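Local coordinates for glutathione S-transferase family protein (Pseudomonas putida, PDB 3LXZ) that probably conjugates reduced glutathione to a wide range of hydrophobic electrophiles, acting as a glutathione transferase, at residues K18-E23 with V65-I70. Sequence-based numbering, arbitrary orientation.
Sequences KLALLE and VILDYI
Ala20 and Leu67 meet where segments 18-23 and 65-70 come nearest, with CA of Ala20 7.5 Å from CA of Leu67. The bond to CB of Ala20 points toward the other segment, and this single methyl receives the CD2 methyl of Leu67 at 3.6 Å. A short side chain suits the spot because the longer leucine bridges most of the gap between the backbones. Leu67 does not start out pointing at its partner; its CG stands beside the backbone N, opposite the carbonyl carbon (chi1 -65°). With CD1 continuing the extended chain, CD2 is the branch turned to the alanine.

One residue on from Ala20, and about one turn on from Leu67, the roles are reversed. Ile70 points toward the other segment, while Leu21 bends its end over to meet it. Ile70 carries CG1 beside its backbone N (chi1 -68°) and extends CD1 beyond it (chi2 169°), so this terminal methyl reaches CD2 of Leu21 at 3.7 Å and its CG at 4.1 Å. The two side chains cross at about a right angle, and the end of Ile70 lies against the CD2 branch of Leu21 rather than its CD1. Apolar side chains suit this buried place, and the longer leucines and isoleucine span the gap that Ala20 cannot; the contact buries 147 Å².

Ala20 also touches Leu157 of helix 154-174, while Leu67 lies close to Thr63, a glutathione-binding residue at the start of its own helix. Elsewhere on helix 63-73, Val65 and Tyr69 pack on Ala88 of the second subunit. Helices 12-23 and 63-73 are the first and last of the thioredoxin-like N-terminal domain, and their side-by-side packing on one face of its four-stranded mixed sheet is characteristic of the glutathione S-transferase fold.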
loop_
_atom_site.group_PDB
_atom_site.type_symbol
_atom_site.label_atom_id
_atom_site.label_comp_id
_atom_site.label_asym_id
_atom_site.label_seq_id
_atom_site.Cartn_x
_atom_site.Cartn_y
_atom_site.Cartn_z
ATOM N N LYS A 18 -2.246 -11.146 -13.954
ATOM C CA LYS A 18 -2.545 -12.121 -15.004
ATOM C C LYS A 18 -4.051 -12.319 -15.182
ATOM O O LYS A 18 -4.557 -12.278 -16.337
ATOM C CB LYS A 18 -1.819 -13.424 -14.706
ATOM C CG LYS A 18 -2.029 -14.568 -15.698
ATOM C CD LYS A 18 -0.927 -15.624 -15.460
ATOM C CE LYS A 18 -1.081 -16.872 -16.338
ATOM N NZ LYS A 18 -0.042 -17.873 -15.944
ATOM N N LEU A 19 -4.788 -12.470 -14.069
ATOM C CA LEU A 19 -6.242 -12.591 -14.182
ATOM C C LEU A 19 -6.881 -11.354 -14.805
ATOM O O LEU A 19 -7.810 -11.481 -15.604
ATOM C CB LEU A 19 -6.888 -12.919 -12.842
ATOM C CG LEU A 19 -8.385 -13.249 -12.827
ATOM C CD1 LEU A 19 -8.729 -14.351 -13.855
ATOM C CD2 LEU A 19 -8.752 -13.680 -11.410
ATOM N N ALA A 20 -6.386 -10.153 -14.442
ATOM C CA ALA A 20 -6.964 -8.903 -14.955
ATOM C C ALA A 20 -6.791 -8.881 -16.477
ATOM O O ALA A 20 -7.734 -8.565 -17.200
ATOM C CB ALA A 20 -6.261 -7.673 -14.326
ATOM N N LEU A 21 -5.586 -9.235 -16.941
ATOM C CA LEU A 21 -5.273 -9.231 -18.375
ATOM C C LEU A 21 -6.156 -10.253 -19.099
ATOM O O LEU A 21 -6.661 -9.968 -20.180
ATOM C CB LEU A 21 -3.787 -9.521 -18.626
ATOM C CG LEU A 21 -2.810 -8.424 -18.154
ATOM C CD1 LEU A 21 -1.383 -8.914 -18.121
ATOM C CD2 LEU A 21 -2.924 -7.208 -19.034
ATOM N N LEU A 22 -6.322 -11.433 -18.505
ATOM C CA LEU A 22 -7.150 -12.500 -19.124
ATOM C C LEU A 22 -8.639 -12.108 -19.140
ATOM O O LEU A 22 -9.336 -12.324 -20.144
ATOM C CB LEU A 22 -6.920 -13.823 -18.385
ATOM C CG LEU A 22 -5.636 -14.595 -18.681
ATOM C CD1 LEU A 22 -5.390 -15.632 -17.615
ATOM C CD2 LEU A 22 -5.654 -15.246 -20.089
ATOM N N GLU A 23 -9.108 -11.494 -18.047
ATOM C CA GLU A 23 -10.499 -11.111 -17.905
ATOM C C GLU A 23 -10.823 -10.058 -18.958
ATOM O O GLU A 23 -11.903 -10.064 -19.582
ATOM C CB GLU A 23 -10.766 -10.593 -16.484
ATOM C CG GLU A 23 -12.248 -10.332 -16.150
ATOM C CD GLU A 23 -13.142 -11.592 -16.183
ATOM O OE1 GLU A 23 -12.706 -12.675 -15.761
ATOM O OE2 GLU A 23 -14.302 -11.481 -16.630
ATOM N N VAL A 65 -0.457 -0.596 -8.578
ATOM C CA VAL A 65 -0.103 0.428 -9.583
ATOM C C VAL A 65 -0.334 -0.082 -11.010
ATOM O O VAL A 65 -0.953 0.609 -11.870
ATOM C CB VAL A 65 1.380 0.863 -9.403
ATOM C CG1 VAL A 65 1.884 1.735 -10.609
ATOM C CG2 VAL A 65 1.563 1.569 -8.064
ATOM N N ILE A 66 0.147 -1.307 -11.250
ATOM C CA ILE A 66 -0.008 -1.971 -12.546
ATOM C C ILE A 66 -1.486 -2.096 -12.966
ATOM O O ILE A 66 -1.874 -1.766 -14.113
ATOM C CB ILE A 66 0.701 -3.329 -12.555
ATOM C CG1 ILE A 66 2.197 -3.122 -12.537
ATOM C CG2 ILE A 66 0.324 -4.145 -13.783
ATOM C CD1 ILE A 66 2.974 -4.362 -11.998
ATOM N N LEU A 67 -2.320 -2.534 -12.022
ATOM C CA LEU A 67 -3.747 -2.718 -12.311
ATOM C C LEU A 67 -4.427 -1.386 -12.682
ATOM O O LEU A 67 -5.256 -1.329 -13.616
ATOM C CB LEU A 67 -4.480 -3.388 -11.129
ATOM C CG LEU A 67 -4.086 -4.810 -10.770
ATOM C CD1 LEU A 67 -4.790 -5.247 -9.488
ATOM C CD2 LEU A 67 -4.506 -5.684 -11.955
ATOM N N ASP A 68 -4.051 -0.303 -11.991
ATOM C CA ASP A 68 -4.598 1.011 -12.285
ATOM C C ASP A 68 -4.189 1.508 -13.670
ATOM O O ASP A 68 -5.037 2.064 -14.389
ATOM C CB ASP A 68 -4.161 2.037 -11.237
ATOM C CG ASP A 68 -5.053 2.055 -10.000
ATOM O OD1 ASP A 68 -6.173 1.467 -9.995
ATOM O OD2 ASP A 68 -4.603 2.686 -9.014
ATOM N N TYR A 69 -2.916 1.315 -14.026
ATOM C CA TYR A 69 -2.412 1.621 -15.364
ATOM C C TYR A 69 -3.162 0.825 -16.416
ATOM O O TYR A 69 -3.579 1.397 -17.404
ATOM C CB TYR A 69 -0.921 1.321 -15.467
ATOM C CG TYR A 69 -0.337 1.644 -16.824
ATOM C CD1 TYR A 69 -0.008 2.942 -17.182
ATOM C CD2 TYR A 69 -0.103 0.631 -17.745
ATOM C CE1 TYR A 69 0.551 3.226 -18.447
ATOM C CE2 TYR A 69 0.442 0.903 -19.006
ATOM C CZ TYR A 69 0.767 2.208 -19.337
ATOM O OH TYR A 69 1.317 2.470 -20.569
ATOM N N ILE A 70 -3.366 -0.473 -16.181
ATOM C CA ILE A 70 -4.113 -1.296 -17.136
ATOM C C ILE A 70 -5.544 -0.788 -17.364
ATOM O O ILE A 70 -5.987 -0.672 -18.521
ATOM C CB ILE A 70 -4.060 -2.784 -16.766
ATOM C CG1 ILE A 70 -2.656 -3.331 -16.948
ATOM C CG2 ILE A 70 -4.985 -3.630 -17.666
ATOM C CD1 ILE A 70 -2.472 -4.739 -16.343
#